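Local coordinates for pectinesterase 1 (Solanum lycopersicum, PDB 1XG2) that catalyses the de-esterification of pectin in the plant cell wall, hydrolysing galacturonosyl methyl esters to free carboxylates and methanol, at the interface of chains A and B. Residues are numbered along the deposited sequence; one frame, centred on the assembly and turned at random. Chains: chain A, Pectinesterase 1; chain B, Pectinesterase inhibitor.

Contact 1: the interface of chains A and B. Residues chain A 118, 139-140, 160, 192-193; chain B 102-103, 106.
The side-chain amide of B:Asn102 is approached on opposite faces, from one by the backbone N of A:Ala192 and from the other by the hydroxyl of B:Ser106, both directed at its oxygen OD1. A second flat group, the guanidinium of A:Arg140, carries the carboxylate of A:Asp118 in plane at its edge. The setting is an inhibitor complex: helix 98-118 of the PMEI-family four-helix bundle lies against the right-handed parallel beta-helix of the pectinesterase. The bond from A:Ala192 N to B:Asn102 OD1 is 2.8 Å long and nearly straight, although the donor is tilted 35° from the carbonyl plane. B:Asn102 has CG anti to its backbone N (chi1 -173°), which carries the amide out to this donor, and its CG also lies 3.8 Å from the methyl CB of A:Ala192. B:Ser106 OG donates to OD1 at 3.1 Å and also to the backbone O of B:Asn102, in each case from above the carbonyl plane, an intrahelical brace for the amide. An alanine in place of B:Asn102 would probably leave the N-H of A:Ala192 without its acceptor and the serine hydroxyl with less to hold it. One residue on, B:Ile103 illustrates apolar insertion and hides more surface than any other residue of the patch. Its CD1 tip reaches the methyl of A:Ala160, with CB 3.8 Å away; its CG1 runs beside CD of A:Arg140; its CG2 branch turns to A:Gln139, 3.7 Å from CA. The arginine is held in place by a side-on salt bridge to A:Asp118, with NE on OD1 and NH2 2.9 Å from OD2, both on syn lone pairs, while the backbone N of A:Arg140 takes the anti lone pair of OD1. Nearby, a water links A:Gln139 N to the carbonyl O of B:Ile103, lying 2.8 Å from the latter.

Contact 2: the interface of chains A and B. Residues chain A 187-188, 191; chain B 14, 109-110.
Helix 98-118 of the inhibitor's four-helix bundle meets the pectinesterase loop between strands 182-184 and 194-198, where B:Phe109 and B:Asp110 face A:Thr187, A:Asp188 and A:Gln191. The polar half of the contact is a tip-to-tip meeting of amide and carboxylate. A:Gln191, extended beyond CG (chi2 178°), sends its NE2 to OD1 of B:Asp110 at 3.2 Å. The acceptor lies close to the plane of the amide, yet the donor comes from above the carboxylate, the two planes being 79° apart. Water 2 completes the link: it sits 2.6 Å from B:Asp110 OD1 and 3.1 Å from the other branch of the amide, A:Gln191 OE1, and it also meets the backbone N of A:Thr187. Both branches of the glutamine are thus occupied, which would restrain rotation of the amide. The rest of the contact centres on the ring of B:Phe109, whose CG is anti to the backbone N (chi1 -180°), directing the ring toward the loop. The carboxylate OD2 of A:Asp188, 3.5 Å from CE1, and the glutamine NE2, by CD2, stand off the same face of the ring toward its rim, whereas CG2 of A:Thr187 comes in nearer the edge, 4.0 Å from CE2. From a loop elsewhere in the inhibitor, B:Arg14 lays one guanidinium face against the phenylalanine rim, with ring atom CZ 3.7 Å above that plane. Its NH1 also approaches the threonine methyl and stands 4.5 Å from A:Asp188 OD2, beyond direct contact but near enough that attraction between opposite charges may contribute. Together, ring, amide and water hold this enzyme loop against the inhibitor, extending the surface through which the inhibitor binds and inhibits pectinesterase.

Contact 1: the interface of chains A and B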
ATOM      1  N   ASP A 118       6.457  -6.667  -1.817  1.00 10.31           N
ATOM      2  CA  ASP A 118       7.554  -5.858  -2.299  1.00 10.77           C
ATOM      3  C   ASP A 118       8.005  -6.301  -3.683  1.00 10.79           C
ATOM      4  O   ASP A 118       7.987  -7.496  -3.999  1.00 10.64           O
ATOM      5  CB  ASP A 118       8.712  -5.930  -1.322  1.00 10.88           C
ATOM      6  CG  ASP A 118       9.795  -4.930  -1.633  1.00 11.18           C
ATOM      7  OD1 ASP A 118       9.480  -3.751  -1.858  1.00  8.82           O
ATOM      8  OD2 ASP A 118      11.000  -5.231  -1.645  1.00 11.65           O
ATOM      9  N   GLN A 139       5.054  -1.716   0.955  1.00  9.01           N
ATOM     10  CA  GLN A 139       6.145  -2.187   0.102  1.00  9.38           C
ATOM     11  C   GLN A 139       6.165  -1.468  -1.242  1.00  8.89           C
ATOM     12  O   GLN A 139       5.382  -0.546  -1.476  1.00  8.32           O
ATOM     13  CB  GLN A 139       6.152  -3.721  -0.077  1.00  9.60           C
ATOM     14  CG  GLN A 139       5.917  -4.556   1.179  1.00 12.42           C
ATOM     15  CD  GLN A 139       7.105  -4.599   2.147  1.00 15.64           C
ATOM     16  OE1 GLN A 139       7.946  -3.708   2.147  1.00 17.89           O
ATOM     17  NE2 GLN A 139       7.142  -5.621   2.995  1.00 14.78           N
ATOM     18  N   ARG A 140       7.108  -1.854  -2.102  1.00  8.92           N
ATOM     19  CA  ARG A 140       7.322  -1.171  -3.379  1.00  8.66           C
ATOM     20  C   ARG A 140       6.542  -1.862  -4.494  1.00  8.58           C
ATOM     21  O   ARG A 140       6.672  -3.073  -4.699  1.00  9.08           O
ATOM     22  CB  ARG A 140       8.803  -1.117  -3.745  1.00  8.59           C
ATOM     23  CG  ARG A 140       9.615  -0.179  -2.872  1.00  9.60           C
ATOM     24  CD  ARG A 140      11.121  -0.369  -2.971  1.00  9.53           C
ATOM     25  NE  ARG A 140      11.552  -1.669  -2.478  1.00 10.78           N
ATOM     26  CZ  ARG A 140      12.812  -2.002  -2.149  1.00 10.74           C
ATOM     27  NH1 ARG A 140      13.807  -1.132  -2.250  1.00 12.03           N
ATOM     28  NH2 ARG A 140      13.063  -3.215  -1.700  1.00 11.24           N
ATOM     29  N   ALA A 160       5.172   2.379  -1.269  1.00  9.18           N
ATOM     30  CA  ALA A 160       5.916   3.233  -2.177  1.00  9.47           C
ATOM     31  C   ALA A 160       5.526   2.713  -3.557  1.00  9.40           C
ATOM     32  O   ALA A 160       5.870   1.585  -3.922  1.00  9.41           O
ATOM     33  CB  ALA A 160       7.394   3.116  -1.948  1.00  9.90           C
ATOM     34  N   ALA A 192       9.718   6.206   3.828  1.00 11.16           N
ATOM     35  CA  ALA A 192       9.984   6.559   2.420  1.00 11.02           C
ATOM     36  C   ALA A 192       8.901   5.992   1.492  1.00 10.63           C
ATOM     37  O   ALA A 192       9.164   5.208   0.560  1.00 11.57           O
ATOM     38  CB  ALA A 192      11.347   6.096   1.995  1.00 11.06           C
ATOM     39  N   THR A 193       7.675   6.421   1.738  1.00 10.58           N
ATOM     40  CA  THR A 193       6.526   5.918   1.009  1.00  9.99           C
ATOM     41  C   THR A 193       5.777   7.070   0.386  1.00  9.98           C
ATOM     42  O   THR A 193       6.039   8.239   0.681  1.00 10.01           O
ATOM     43  CB  THR A 193       5.608   5.163   1.951  1.00 10.23           C
ATOM     44  OG1 THR A 193       5.286   5.998   3.069  1.00  9.09           O
ATOM     45  CG2 THR A 193       6.320   3.967   2.556  1.00  9.84           C
TER
ATOM     46  N   ASN B 102      14.360   0.834   4.930  1.00 10.33           N
ATOM     47  CA  ASN B 102      13.290   1.789   5.243  1.00 10.74           C
ATOM     48  C   ASN B 102      11.915   1.221   4.854  1.00 10.91           C
ATOM     49  O   ASN B 102      11.008   1.154   5.673  1.00 10.77           O
ATOM     50  CB  ASN B 102      13.537   3.140   4.573  1.00 10.28           C
ATOM     51  CG  ASN B 102      12.550   4.180   5.013  1.00 11.39           C
ATOM     52  OD1 ASN B 102      11.333   4.086   4.748  1.00 15.62           O
ATOM     53  ND2 ASN B 102      13.055   5.191   5.675  1.00  8.38           N
ATOM     54  N   ILE B 103      11.800   0.748   3.621  1.00 10.99           N
ATOM     55  CA  ILE B 103      10.554   0.183   3.112  1.00 11.10           C
ATOM     56  C   ILE B 103      10.013  -0.944   4.012  1.00 11.41           C
ATOM     57  O   ILE B 103       8.811  -0.975   4.317  1.00 11.00           O
ATOM     58  CB  ILE B 103      10.771  -0.336   1.672  1.00 11.62           C
ATOM     59  CG1 ILE B 103      11.107   0.820   0.718  1.00 11.91           C
ATOM     60  CG2 ILE B 103       9.544  -1.128   1.187  1.00 10.99           C
ATOM     61  CD1 ILE B 103      10.027   1.834   0.540  1.00 13.56           C
ATOM     62  N   SER B 106       8.960   0.428   7.335  1.00 10.45           N
ATOM     63  CA  SER B 106       7.721   1.162   7.115  1.00 10.27           C
ATOM     64  C   SER B 106       6.531   0.212   7.045  1.00  9.88           C
ATOM     65  O   SER B 106       5.462   0.505   7.593  1.00  8.63           O
ATOM     66  CB  SER B 106       7.781   1.997   5.827  1.00 10.61           C
ATOM     67  OG  SER B 106       8.674   3.080   5.949  1.00 11.59           O
TER
HETATM   68  O   HOH W   1       6.464  -0.217   2.941  1.00  9.84           O

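Contact 2: the interface of chains A and B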
ATOM      1  N   THR A 187       1.845   7.928   7.706  1.00 13.36           N
ATOM      2  CA  THR A 187       1.591   8.382   9.062  1.00 14.95           C
ATOM      3  C   THR A 187       2.793   9.127   9.636  1.00 15.08           C
ATOM      4  O   THR A 187       2.657   9.928  10.557  1.00 15.32           O
ATOM      5  CB  THR A 187       1.282   7.130   9.915  1.00 15.48           C
ATOM      6  OG1 THR A 187      -0.010   6.614   9.539  1.00 18.54           O
ATOM      7  CG2 THR A 187       1.147   7.456  11.376  1.00 17.80           C
ATOM      8  N   ASP A 188       3.960   8.862   9.072  1.00 14.85           N
ATOM      9  CA  ASP A 188       5.227   9.147   9.722  1.00 14.97           C
ATOM     10  C   ASP A 188       6.201   9.645   8.645  1.00 14.85           C
ATOM     11  O   ASP A 188       6.383   8.997   7.630  1.00 14.42           O
ATOM     12  CB  ASP A 188       5.661   7.835  10.377  1.00 15.60           C
ATOM     13  CG  ASP A 188       7.020   7.877  11.054  1.00 16.51           C
ATOM     14  OD1 ASP A 188       7.828   8.809  10.890  1.00 16.09           O
ATOM     15  OD2 ASP A 188       7.349   6.925  11.790  1.00 18.60           O
ATOM     16  N   GLN A 191       9.086   7.542   7.004  1.00 12.42           N
ATOM     17  CA  GLN A 191       8.745   6.497   6.052  1.00 12.29           C
ATOM     18  C   GLN A 191       8.975   6.980   4.613  1.00 11.82           C
ATOM     19  O   GLN A 191       8.474   8.030   4.225  1.00 11.48           O
ATOM     20  CB  GLN A 191       7.279   6.054   6.220  1.00 12.70           C
ATOM     21  CG  GLN A 191       6.918   5.366   7.537  1.00 12.34           C
ATOM     22  CD  GLN A 191       5.425   5.007   7.616  1.00 12.46           C
ATOM     23  OE1 GLN A 191       4.550   5.887   7.562  1.00 17.65           O
ATOM     24  NE2 GLN A 191       5.136   3.727   7.733  1.00 11.09           N
TER
ATOM     25  N   ARG B  14       9.050   9.443  17.146  1.00 16.22           N
ATOM     26  CA  ARG B  14       7.786   9.915  17.681  1.00 16.42           C
ATOM     27  C   ARG B  14       7.653   9.699  19.189  1.00 15.82           C
ATOM     28  O   ARG B  14       6.800  10.320  19.828  1.00 15.32           O
ATOM     29  CB  ARG B  14       6.618   9.286  16.918  1.00 17.38           C
ATOM     30  CG  ARG B  14       6.532   7.814  17.031  1.00 19.75           C
ATOM     31  CD  ARG B  14       5.826   7.157  15.852  1.00 22.79           C
ATOM     32  NE  ARG B  14       4.391   7.025  16.084  1.00 25.58           N
ATOM     33  CZ  ARG B  14       3.436   7.478  15.277  1.00 26.85           C
ATOM     34  NH1 ARG B  14       3.711   8.172  14.184  1.00 29.57           N
ATOM     35  NH2 ARG B  14       2.178   7.255  15.579  1.00 27.97           N
ATOM     36  N   PHE B 109       5.817  -1.122  10.679  1.00 11.04           N
ATOM     37  CA  PHE B 109       5.096  -0.029  11.336  1.00 10.94           C
ATOM     38  C   PHE B 109       3.620  -0.059  10.994  1.00 10.69           C
ATOM     39  O   PHE B 109       2.769   0.070  11.858  1.00 10.43           O
ATOM     40  CB  PHE B 109       5.728   1.307  10.896  1.00 10.92           C
ATOM     41  CG  PHE B 109       5.098   2.527  11.500  1.00 10.33           C
ATOM     42  CD1 PHE B 109       5.777   3.266  12.446  1.00 12.94           C
ATOM     43  CD2 PHE B 109       3.840   2.954  11.101  1.00 11.74           C
ATOM     44  CE1 PHE B 109       5.201   4.400  13.009  1.00 13.79           C
ATOM     45  CE2 PHE B 109       3.262   4.088  11.650  1.00 12.90           C
ATOM     46  CZ  PHE B 109       3.945   4.810  12.606  1.00 13.09           C
ATOM     47  N   ASP B 110       3.321  -0.217   9.712  1.00 11.12           N
ATOM     48  CA  ASP B 110       1.951  -0.184   9.212  1.00 11.22           C
ATOM     49  C   ASP B 110       1.123  -1.426   9.546  1.00 10.94           C
ATOM     50  O   ASP B 110      -0.095  -1.409   9.399  1.00 11.62           O
ATOM     51  CB  ASP B 110       1.962  -0.008   7.695  1.00 11.12           C
ATOM     52  CG  ASP B 110       2.281   1.411   7.268  1.00 12.23           C
ATOM     53  OD1 ASP B 110       2.269   2.345   8.114  1.00 14.12           O
ATOM     54  OD2 ASP B 110       2.519   1.690   6.081  1.00 13.58           O
TER
HETATM   55  O   HOH W   2       1.648   4.827   7.906  1.00 23.93           O

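Contact 1 and contact 2 lie about 11 Å apart, centre to centre of their C-alpha atoms, and are successive stretches of one interface. On the inhibitor both draw on helix 98-118, contact 1 from B:Asn102, B:Ile103 and B:Ser106 and contact 2 from the following turn, with B:Arg14 added from a separate segment. On the enzyme, A:Gln191 of contact 2 directly precedes A:Ala192 of contact 1, so one loop serves both. Each centre is about 19 Å from the catalytic A:Asp132 and A:Asp153; these contacts therefore stand off from the catalytic pair and probably contribute by fixing how the bundle docks on the beta-helix.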